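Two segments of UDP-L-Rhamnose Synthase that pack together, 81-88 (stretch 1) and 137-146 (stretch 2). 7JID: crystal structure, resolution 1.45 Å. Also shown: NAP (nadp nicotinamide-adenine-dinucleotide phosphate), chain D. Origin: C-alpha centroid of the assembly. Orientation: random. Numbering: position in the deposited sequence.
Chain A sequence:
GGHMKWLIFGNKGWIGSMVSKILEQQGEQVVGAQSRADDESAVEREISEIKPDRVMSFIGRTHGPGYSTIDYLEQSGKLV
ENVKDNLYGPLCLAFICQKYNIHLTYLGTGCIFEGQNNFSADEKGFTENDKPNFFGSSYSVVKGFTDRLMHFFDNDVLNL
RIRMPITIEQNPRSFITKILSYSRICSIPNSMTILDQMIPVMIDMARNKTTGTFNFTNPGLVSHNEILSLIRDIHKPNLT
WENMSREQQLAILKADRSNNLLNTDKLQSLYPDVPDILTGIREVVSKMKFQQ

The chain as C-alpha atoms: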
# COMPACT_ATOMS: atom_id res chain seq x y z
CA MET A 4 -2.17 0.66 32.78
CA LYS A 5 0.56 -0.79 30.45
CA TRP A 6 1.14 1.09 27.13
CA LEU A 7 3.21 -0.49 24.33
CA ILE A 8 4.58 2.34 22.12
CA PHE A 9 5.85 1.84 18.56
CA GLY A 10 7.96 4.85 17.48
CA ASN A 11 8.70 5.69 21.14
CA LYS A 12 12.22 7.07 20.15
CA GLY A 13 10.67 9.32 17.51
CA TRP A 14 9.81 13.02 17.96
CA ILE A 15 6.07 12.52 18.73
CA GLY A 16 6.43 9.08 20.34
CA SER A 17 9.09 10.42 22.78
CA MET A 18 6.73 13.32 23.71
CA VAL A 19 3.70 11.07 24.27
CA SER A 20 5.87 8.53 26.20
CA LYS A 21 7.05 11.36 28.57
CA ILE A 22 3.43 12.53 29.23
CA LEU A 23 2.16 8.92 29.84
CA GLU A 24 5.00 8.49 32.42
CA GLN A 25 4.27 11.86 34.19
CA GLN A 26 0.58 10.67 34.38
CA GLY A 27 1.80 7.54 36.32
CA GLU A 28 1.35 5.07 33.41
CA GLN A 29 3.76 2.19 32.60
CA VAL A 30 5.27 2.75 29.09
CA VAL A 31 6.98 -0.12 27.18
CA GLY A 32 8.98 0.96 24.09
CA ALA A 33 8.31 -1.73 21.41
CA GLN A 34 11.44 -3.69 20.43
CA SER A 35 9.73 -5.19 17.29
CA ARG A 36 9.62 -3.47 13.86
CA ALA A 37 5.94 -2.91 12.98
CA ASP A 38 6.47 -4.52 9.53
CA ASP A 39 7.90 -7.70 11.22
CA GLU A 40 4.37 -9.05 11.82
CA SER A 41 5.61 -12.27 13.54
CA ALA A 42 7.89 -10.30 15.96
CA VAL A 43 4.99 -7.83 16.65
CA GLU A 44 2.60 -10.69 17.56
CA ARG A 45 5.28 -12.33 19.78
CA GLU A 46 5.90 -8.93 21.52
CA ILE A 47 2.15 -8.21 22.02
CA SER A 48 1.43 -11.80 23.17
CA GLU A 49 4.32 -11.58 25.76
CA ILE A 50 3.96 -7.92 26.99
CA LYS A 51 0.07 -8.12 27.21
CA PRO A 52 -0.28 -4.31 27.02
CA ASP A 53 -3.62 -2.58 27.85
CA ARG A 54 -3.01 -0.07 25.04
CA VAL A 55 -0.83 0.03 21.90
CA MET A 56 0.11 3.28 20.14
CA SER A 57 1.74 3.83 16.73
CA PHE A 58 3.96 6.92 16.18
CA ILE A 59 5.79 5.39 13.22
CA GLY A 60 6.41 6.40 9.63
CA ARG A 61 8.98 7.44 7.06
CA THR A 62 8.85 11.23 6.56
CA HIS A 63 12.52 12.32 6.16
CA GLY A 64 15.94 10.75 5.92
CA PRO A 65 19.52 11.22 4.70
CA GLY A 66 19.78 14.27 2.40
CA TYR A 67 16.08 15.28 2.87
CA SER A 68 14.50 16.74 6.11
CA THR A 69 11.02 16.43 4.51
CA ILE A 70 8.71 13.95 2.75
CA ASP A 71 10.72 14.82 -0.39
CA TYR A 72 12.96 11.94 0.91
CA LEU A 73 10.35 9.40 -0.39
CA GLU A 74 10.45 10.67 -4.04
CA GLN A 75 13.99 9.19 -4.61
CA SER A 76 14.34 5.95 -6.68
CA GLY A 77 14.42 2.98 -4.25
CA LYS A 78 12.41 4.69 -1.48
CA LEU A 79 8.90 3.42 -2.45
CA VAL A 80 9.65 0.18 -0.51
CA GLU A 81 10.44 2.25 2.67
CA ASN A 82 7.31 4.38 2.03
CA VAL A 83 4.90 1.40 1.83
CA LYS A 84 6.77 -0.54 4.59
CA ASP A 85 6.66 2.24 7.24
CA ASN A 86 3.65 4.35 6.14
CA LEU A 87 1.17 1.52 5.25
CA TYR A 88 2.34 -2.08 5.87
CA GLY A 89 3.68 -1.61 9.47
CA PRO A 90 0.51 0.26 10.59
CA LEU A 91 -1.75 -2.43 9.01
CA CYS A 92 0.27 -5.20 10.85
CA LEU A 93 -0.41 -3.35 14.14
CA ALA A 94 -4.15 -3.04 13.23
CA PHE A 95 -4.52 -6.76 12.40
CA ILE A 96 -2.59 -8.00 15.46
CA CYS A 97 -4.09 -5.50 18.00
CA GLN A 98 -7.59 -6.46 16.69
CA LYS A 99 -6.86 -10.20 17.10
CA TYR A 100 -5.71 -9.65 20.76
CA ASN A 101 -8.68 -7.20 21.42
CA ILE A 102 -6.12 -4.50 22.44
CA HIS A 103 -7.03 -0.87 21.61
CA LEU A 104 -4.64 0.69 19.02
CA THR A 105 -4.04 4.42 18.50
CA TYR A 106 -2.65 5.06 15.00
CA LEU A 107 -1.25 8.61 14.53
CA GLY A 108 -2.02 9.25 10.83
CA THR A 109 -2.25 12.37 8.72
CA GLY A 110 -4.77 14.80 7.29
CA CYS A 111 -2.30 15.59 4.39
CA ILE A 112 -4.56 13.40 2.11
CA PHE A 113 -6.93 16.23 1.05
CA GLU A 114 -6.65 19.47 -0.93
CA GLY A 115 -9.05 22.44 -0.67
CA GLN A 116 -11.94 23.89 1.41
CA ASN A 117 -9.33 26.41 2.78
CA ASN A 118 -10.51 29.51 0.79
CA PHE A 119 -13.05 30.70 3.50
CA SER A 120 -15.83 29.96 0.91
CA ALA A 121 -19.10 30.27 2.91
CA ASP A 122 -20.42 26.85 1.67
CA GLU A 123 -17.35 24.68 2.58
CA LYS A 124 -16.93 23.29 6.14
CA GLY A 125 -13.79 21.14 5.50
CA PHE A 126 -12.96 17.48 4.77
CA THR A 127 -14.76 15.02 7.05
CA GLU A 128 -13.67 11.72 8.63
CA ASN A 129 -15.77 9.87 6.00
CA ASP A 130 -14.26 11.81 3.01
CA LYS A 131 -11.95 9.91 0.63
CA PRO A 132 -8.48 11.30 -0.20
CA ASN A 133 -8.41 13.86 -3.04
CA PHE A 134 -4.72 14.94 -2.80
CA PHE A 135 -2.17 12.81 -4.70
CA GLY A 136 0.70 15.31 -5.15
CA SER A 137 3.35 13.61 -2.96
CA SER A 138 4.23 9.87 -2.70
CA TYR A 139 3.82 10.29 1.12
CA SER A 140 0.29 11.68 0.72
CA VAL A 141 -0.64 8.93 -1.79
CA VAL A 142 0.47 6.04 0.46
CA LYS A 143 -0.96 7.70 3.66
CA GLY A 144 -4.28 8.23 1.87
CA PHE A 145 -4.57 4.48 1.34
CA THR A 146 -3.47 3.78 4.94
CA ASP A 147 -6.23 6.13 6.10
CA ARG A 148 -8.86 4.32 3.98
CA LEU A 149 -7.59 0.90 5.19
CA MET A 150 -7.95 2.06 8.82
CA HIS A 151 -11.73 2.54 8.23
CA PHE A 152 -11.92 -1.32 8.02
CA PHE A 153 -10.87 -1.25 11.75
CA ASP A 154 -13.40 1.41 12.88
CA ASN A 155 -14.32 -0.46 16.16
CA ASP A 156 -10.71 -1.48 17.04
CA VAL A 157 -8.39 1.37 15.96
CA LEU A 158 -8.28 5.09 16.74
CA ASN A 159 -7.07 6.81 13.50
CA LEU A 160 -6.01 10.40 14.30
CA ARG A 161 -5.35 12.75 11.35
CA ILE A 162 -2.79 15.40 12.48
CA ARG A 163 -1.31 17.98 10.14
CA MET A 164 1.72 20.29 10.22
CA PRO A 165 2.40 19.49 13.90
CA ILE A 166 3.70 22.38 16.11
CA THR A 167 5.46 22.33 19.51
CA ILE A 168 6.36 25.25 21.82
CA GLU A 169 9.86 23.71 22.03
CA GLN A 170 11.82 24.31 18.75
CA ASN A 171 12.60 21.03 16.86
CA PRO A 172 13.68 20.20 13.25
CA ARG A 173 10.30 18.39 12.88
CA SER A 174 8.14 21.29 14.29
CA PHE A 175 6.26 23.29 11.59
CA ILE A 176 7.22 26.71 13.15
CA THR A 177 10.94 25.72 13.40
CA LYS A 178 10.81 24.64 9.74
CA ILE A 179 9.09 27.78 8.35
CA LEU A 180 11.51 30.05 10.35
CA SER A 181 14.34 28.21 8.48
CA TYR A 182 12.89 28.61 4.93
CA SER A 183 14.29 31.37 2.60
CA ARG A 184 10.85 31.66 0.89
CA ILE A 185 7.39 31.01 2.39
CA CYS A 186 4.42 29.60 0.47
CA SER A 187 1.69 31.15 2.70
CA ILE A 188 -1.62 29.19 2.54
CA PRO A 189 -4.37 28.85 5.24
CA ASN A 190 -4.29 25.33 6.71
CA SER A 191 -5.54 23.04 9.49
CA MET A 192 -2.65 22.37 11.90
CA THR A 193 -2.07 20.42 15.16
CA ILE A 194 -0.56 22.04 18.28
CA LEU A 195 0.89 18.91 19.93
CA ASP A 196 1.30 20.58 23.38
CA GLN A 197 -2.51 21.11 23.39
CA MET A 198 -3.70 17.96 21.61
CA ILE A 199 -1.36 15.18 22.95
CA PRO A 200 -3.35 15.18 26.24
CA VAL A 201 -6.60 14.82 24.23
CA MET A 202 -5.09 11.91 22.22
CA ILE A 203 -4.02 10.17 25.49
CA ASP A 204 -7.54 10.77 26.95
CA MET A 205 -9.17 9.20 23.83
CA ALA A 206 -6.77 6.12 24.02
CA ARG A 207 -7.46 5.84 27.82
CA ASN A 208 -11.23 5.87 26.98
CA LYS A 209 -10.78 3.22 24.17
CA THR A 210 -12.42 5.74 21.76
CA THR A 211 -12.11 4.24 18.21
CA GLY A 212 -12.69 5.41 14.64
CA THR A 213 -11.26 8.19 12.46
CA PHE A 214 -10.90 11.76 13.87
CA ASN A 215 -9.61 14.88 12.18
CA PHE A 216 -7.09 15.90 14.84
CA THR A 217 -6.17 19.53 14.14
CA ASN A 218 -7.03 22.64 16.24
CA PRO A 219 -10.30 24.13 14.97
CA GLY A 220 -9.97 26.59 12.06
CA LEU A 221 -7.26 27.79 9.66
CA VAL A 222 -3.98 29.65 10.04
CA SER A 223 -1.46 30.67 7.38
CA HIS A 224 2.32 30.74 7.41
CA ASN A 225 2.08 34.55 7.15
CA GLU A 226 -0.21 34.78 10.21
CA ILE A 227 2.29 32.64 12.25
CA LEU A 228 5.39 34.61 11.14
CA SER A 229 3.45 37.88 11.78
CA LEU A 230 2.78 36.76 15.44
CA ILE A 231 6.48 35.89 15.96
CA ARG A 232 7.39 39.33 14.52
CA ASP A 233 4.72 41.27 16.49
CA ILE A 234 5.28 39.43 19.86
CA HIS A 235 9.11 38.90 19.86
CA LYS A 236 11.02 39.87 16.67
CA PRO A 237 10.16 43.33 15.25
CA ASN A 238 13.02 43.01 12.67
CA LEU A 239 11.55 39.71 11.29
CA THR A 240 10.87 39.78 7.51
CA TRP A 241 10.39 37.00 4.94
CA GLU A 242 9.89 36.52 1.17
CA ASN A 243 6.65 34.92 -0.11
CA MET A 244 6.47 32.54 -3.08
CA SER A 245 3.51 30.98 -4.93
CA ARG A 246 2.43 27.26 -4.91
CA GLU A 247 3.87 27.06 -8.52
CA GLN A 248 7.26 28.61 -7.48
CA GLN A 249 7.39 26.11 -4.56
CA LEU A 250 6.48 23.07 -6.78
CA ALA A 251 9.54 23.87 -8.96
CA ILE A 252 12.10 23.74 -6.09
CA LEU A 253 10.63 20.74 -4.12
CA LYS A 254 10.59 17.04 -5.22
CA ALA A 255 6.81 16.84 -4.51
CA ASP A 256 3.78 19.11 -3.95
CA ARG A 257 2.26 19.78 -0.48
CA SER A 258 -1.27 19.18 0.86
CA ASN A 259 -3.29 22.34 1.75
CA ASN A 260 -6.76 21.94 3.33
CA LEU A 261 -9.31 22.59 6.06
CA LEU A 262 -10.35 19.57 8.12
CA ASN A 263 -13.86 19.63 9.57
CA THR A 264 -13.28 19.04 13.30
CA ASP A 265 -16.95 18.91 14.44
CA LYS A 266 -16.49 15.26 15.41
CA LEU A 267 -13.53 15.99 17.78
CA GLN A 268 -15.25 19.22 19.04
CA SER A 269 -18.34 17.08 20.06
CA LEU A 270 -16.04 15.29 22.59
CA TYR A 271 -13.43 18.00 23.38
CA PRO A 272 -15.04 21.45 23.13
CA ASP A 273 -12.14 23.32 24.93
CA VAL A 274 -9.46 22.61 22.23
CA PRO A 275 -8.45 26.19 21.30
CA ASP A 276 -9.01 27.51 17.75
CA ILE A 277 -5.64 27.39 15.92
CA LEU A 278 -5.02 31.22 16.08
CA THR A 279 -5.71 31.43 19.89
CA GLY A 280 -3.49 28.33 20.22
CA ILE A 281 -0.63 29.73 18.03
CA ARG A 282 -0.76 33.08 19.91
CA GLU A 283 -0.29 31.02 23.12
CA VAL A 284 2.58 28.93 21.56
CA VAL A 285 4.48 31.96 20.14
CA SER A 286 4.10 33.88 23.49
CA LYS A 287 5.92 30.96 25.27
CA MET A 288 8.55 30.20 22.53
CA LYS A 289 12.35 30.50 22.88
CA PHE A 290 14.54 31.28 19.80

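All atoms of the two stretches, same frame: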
# COMPACT_ATOMS: atom_id res chain seq x y z
N GLU A 81 10.45 1.70 1.29
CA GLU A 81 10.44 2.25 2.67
C GLU A 81 9.11 2.95 2.94
O GLU A 81 8.56 2.79 4.01
CB GLU A 81 11.56 3.26 2.88
CG GLU A 81 12.93 2.66 2.66
CD GLU A 81 14.03 3.65 2.95
OE1 GLU A 81 13.76 4.70 3.57
OE2 GLU A 81 15.19 3.33 2.61
N ASN A 82 8.60 3.67 1.95
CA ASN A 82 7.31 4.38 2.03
C ASN A 82 6.23 3.35 2.38
O ASN A 82 5.55 3.52 3.40
CB ASN A 82 7.05 5.11 0.72
CG ASN A 82 5.87 6.06 0.78
OD1 ASN A 82 5.23 6.20 1.82
ND2 ASN A 82 5.61 6.78 -0.32
N VAL A 83 6.04 2.31 1.56
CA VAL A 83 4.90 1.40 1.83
C VAL A 83 5.17 0.66 3.14
O VAL A 83 4.24 0.43 3.91
CB VAL A 83 4.67 0.45 0.64
CG1 VAL A 83 3.49 -0.46 0.93
CG2 VAL A 83 4.39 1.28 -0.60
N LYS A 84 6.43 0.26 3.39
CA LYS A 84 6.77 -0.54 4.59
C LYS A 84 6.34 0.25 5.84
O LYS A 84 5.69 -0.33 6.77
CB LYS A 84 8.28 -0.78 4.65
CG LYS A 84 8.74 -1.57 5.88
CD LYS A 84 10.22 -1.48 6.18
CE LYS A 84 11.09 -1.88 5.03
NZ LYS A 84 12.47 -1.42 5.35
N ASP A 85 6.78 1.50 5.97
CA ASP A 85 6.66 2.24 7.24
C ASP A 85 5.33 2.96 7.31
O ASP A 85 4.87 3.21 8.43
CB ASP A 85 7.87 3.15 7.44
CG ASP A 85 9.20 2.42 7.56
OD1 ASP A 85 9.21 1.23 7.95
OD2 ASP A 85 10.25 3.07 7.26
N ASN A 86 4.79 3.41 6.17
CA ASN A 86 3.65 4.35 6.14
C ASN A 86 2.34 3.60 5.84
O ASN A 86 1.30 4.27 5.95
CB ASN A 86 3.86 5.45 5.10
CG ASN A 86 4.99 6.37 5.50
OD1 ASN A 86 5.16 6.64 6.69
ND2 ASN A 86 5.65 6.97 4.50
N LEU A 87 2.40 2.31 5.47
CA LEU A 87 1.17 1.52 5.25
C LEU A 87 1.33 0.15 5.90
O LEU A 87 0.48 -0.24 6.74
CB LEU A 87 0.89 1.43 3.75
CG LEU A 87 -0.46 0.82 3.37
CD1 LEU A 87 -0.90 1.39 2.04
CD2 LEU A 87 -0.36 -0.70 3.32
N TYR A 88 2.27 -0.68 5.41
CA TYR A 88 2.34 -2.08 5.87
C TYR A 88 2.48 -2.19 7.39
O TYR A 88 1.68 -2.98 8.01
CB TYR A 88 3.42 -2.86 5.12
CG TYR A 88 3.40 -4.34 5.46
CD1 TYR A 88 2.36 -5.15 5.02
CD2 TYR A 88 4.32 -4.89 6.32
CE1 TYR A 88 2.29 -6.49 5.35
CE2 TYR A 88 4.27 -6.24 6.66
CZ TYR A 88 3.23 -7.04 6.20
OH TYR A 88 3.14 -8.34 6.60
N SER A 137 2.07 14.12 -3.51
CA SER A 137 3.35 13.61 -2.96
C SER A 137 3.18 12.09 -2.83
O SER A 137 2.05 11.60 -2.58
CB SER A 137 3.76 14.24 -1.67
OG SER A 137 2.84 13.89 -0.64
N SER A 138 4.27 11.34 -2.88
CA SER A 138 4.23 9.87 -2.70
C SER A 138 3.79 9.55 -1.27
O SER A 138 2.99 8.59 -1.06
CB SER A 138 5.53 9.24 -3.08
OG SER A 138 5.72 9.37 -4.49
N TYR A 139 4.24 10.37 -0.31
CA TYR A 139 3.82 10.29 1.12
C TYR A 139 2.30 10.36 1.20
O TYR A 139 1.61 9.52 1.81
CB TYR A 139 4.38 11.44 1.93
CG TYR A 139 3.88 11.48 3.36
CD1 TYR A 139 4.39 10.63 4.33
CD2 TYR A 139 2.94 12.42 3.74
CE1 TYR A 139 3.93 10.69 5.64
CE2 TYR A 139 2.48 12.50 5.06
CZ TYR A 139 3.00 11.64 6.01
OH TYR A 139 2.53 11.72 7.30
N SER A 140 1.73 11.40 0.58
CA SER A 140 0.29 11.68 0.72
C SER A 140 -0.50 10.55 0.05
O SER A 140 -1.55 10.11 0.56
CB SER A 140 -0.11 13.02 0.19
OG SER A 140 0.33 14.05 1.06
N VAL A 141 0.03 10.03 -1.05
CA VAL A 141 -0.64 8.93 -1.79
C VAL A 141 -0.72 7.69 -0.91
O VAL A 141 -1.82 7.15 -0.71
CB VAL A 141 0.09 8.63 -3.10
CG1 VAL A 141 -0.50 7.35 -3.69
CG2 VAL A 141 -0.07 9.80 -4.06
N VAL A 142 0.40 7.28 -0.36
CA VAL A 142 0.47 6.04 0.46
C VAL A 142 -0.37 6.25 1.72
O VAL A 142 -1.18 5.37 2.05
CB VAL A 142 1.92 5.66 0.76
CG1 VAL A 142 1.98 4.53 1.81
CG2 VAL A 142 2.61 5.23 -0.51
N LYS A 143 -0.22 7.38 2.41
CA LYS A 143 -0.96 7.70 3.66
C LYS A 143 -2.46 7.77 3.40
O LYS A 143 -3.20 7.40 4.30
CB LYS A 143 -0.42 8.94 4.34
CG LYS A 143 0.91 8.72 5.06
CD LYS A 143 0.74 7.94 6.39
CE LYS A 143 1.94 7.91 7.28
NZ LYS A 143 1.62 7.29 8.59
N GLY A 144 -2.86 8.22 2.23
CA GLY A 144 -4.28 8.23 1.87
C GLY A 144 -4.82 6.83 1.91
O GLY A 144 -5.92 6.56 2.52
N PHE A 145 -4.12 5.88 1.30
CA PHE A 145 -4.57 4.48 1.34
C PHE A 145 -4.51 3.94 2.75
O PHE A 145 -5.39 3.20 3.13
CB PHE A 145 -3.80 3.62 0.34
CG PHE A 145 -4.21 3.94 -1.08
CD1 PHE A 145 -5.48 3.61 -1.52
CD2 PHE A 145 -3.39 4.67 -1.92
CE1 PHE A 145 -5.89 3.93 -2.81
CE2 PHE A 145 -3.78 4.95 -3.22
CZ PHE A 145 -5.04 4.60 -3.64
N THR A 146 -3.47 4.25 3.54
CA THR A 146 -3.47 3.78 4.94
C THR A 146 -4.71 4.30 5.67
O THR A 146 -5.37 3.53 6.43
CB THR A 146 -2.20 4.19 5.68
OG1 THR A 146 -1.16 3.72 4.81
CG2 THR A 146 -2.13 3.58 7.05
PA NAP D . 10.02 10.63 13.59
O1A NAP D . 10.73 11.48 14.61
O2A NAP D . 10.74 10.26 12.33
O5B NAP D . 9.59 9.36 14.42
C5B NAP D . 9.18 8.16 13.76
C4B NAP D . 9.55 6.88 14.49
O4B NAP D . 8.98 5.74 13.88
C3B NAP D . 11.07 6.73 14.48
O3B NAP D . 11.39 6.48 15.86
C2B NAP D . 11.27 5.50 13.60
O2B NAP D . 12.28 4.72 14.14
C1B NAP D . 9.96 4.73 13.74
N9A NAP D . 9.60 3.79 12.69
C8A NAP D . 9.43 4.04 11.40
N7A NAP D . 9.05 2.94 10.75
C5A NAP D . 8.99 1.95 11.66
C6A NAP D . 8.69 0.57 11.59
N6A NAP D . 8.38 0.05 10.42
N1A NAP D . 8.75 -0.14 12.77
C2A NAP D . 9.06 0.48 13.92
N3A NAP D . 9.37 1.77 14.08
C4A NAP D . 9.32 2.52 12.94
O3 NAP D . 8.60 11.21 13.07
PN NAP D . 7.44 11.90 13.97
O1N NAP D . 7.33 13.25 13.27
O2N NAP D . 7.52 11.69 15.42
O5D NAP D . 6.18 11.13 13.39
C5D NAP D . 5.49 9.99 13.88
C4D NAP D . 4.66 9.40 12.70
O4D NAP D . 3.32 9.42 13.08
C3D NAP D . 4.78 10.32 11.51
O3D NAP D . 4.22 9.73 10.27
C2D NAP D . 4.02 11.47 12.21
O2D NAP D . 3.51 12.56 11.41
C1D NAP D . 2.87 10.77 12.88
P2B NAP D . 13.58 4.36 13.30
O1X NAP D . 14.48 5.52 13.28
O2X NAP D . 14.11 3.27 14.26
O3X NAP D . 13.27 3.84 11.89
O HOH W 1 2.98 5.08 9.45

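The most unusual feature of this contact lies where the first helix departs from regular α geometry. At 84-88 the helix widens into a pi-type turn: V83 O accepts from both L87 N (3.1 Å) and Y88 N (2.7 Å), while N86 O is turned to account by the other helix. T146 OG1 donates to N86 O at 2.8 Å, the shorter of the two direct hydrogen bonds between the stretches. Threonine suits this place because its hydroxyl sits on the β-carbon, close to its own backbone, and can reach a neighbouring main chain only where two helices come near. They do so here: the CA atoms of L87 and T146 are 5.2 Å apart, the closest pair in the register, and T146 OG1 also lies 3.2 Å from L87 CA.

The two helices run in broadly the same direction, at 37° to one another, with their axes approaching to 8.6 Å. Two asparagines, a valine and a leucine fill most of the space between them. At the centre is V142, whose CA-to-CB bond points toward the first helix and whose side chain fits as a knob into a hole formed by N82, V83, N86 and L87. V142 CG1 lies 3.8 Å from L87 CB and 3.9 Å from N86 CB, and V142 CG2 lies 4.3 Å from V83 CG2 and 3.4 Å from N82 ND2. Valine is compact and branches at once, so it fills the hole with apolar surface without needing a long reach. L87 extends the apolar patch, placing CD1 4.0 Å from F145 CB.

Beside this patch runs a polar seam, built on two asparagines one helical turn apart. N86 ND2 donates to N82 OD1 at 2.8 Å with a nearly straight geometry, which leaves the amide of N82 facing the second helix. There N82 ND2 makes a weak hydrogen bond to S138 O, at 3.3 Å. S138 O also accepts from V142 N (3.0 Å) within its own helix. Asparagine suits both positions, since one short side chain carries a donor and an acceptor and can satisfy both in a buried setting. N86 ND2 also approaches the ring of Y139, 3.9 Å from Y139 CD1.

K143 starts sideways, but its long chain brings its end nearer the first helix, with CE 3.5 Å from N86 OD1. Its amine is held by a water that accepts from K143 NZ (2.7 Å) and donates to D85 O (2.8 Å), so the lysine links the helices indirectly. The end of the D85 side chain leads away from the second helix, and D85 OD1 accepts a hydrogen bond from NAP N6A at 2.9 Å, placing the packed helices beside the cofactor.

The second helix is secured at its start by S137, whose OG accepts from S140 N at 3.0 Å as an N-cap. Altogether the two stretches bury 424 Å², with the largest shares on N86 and V142.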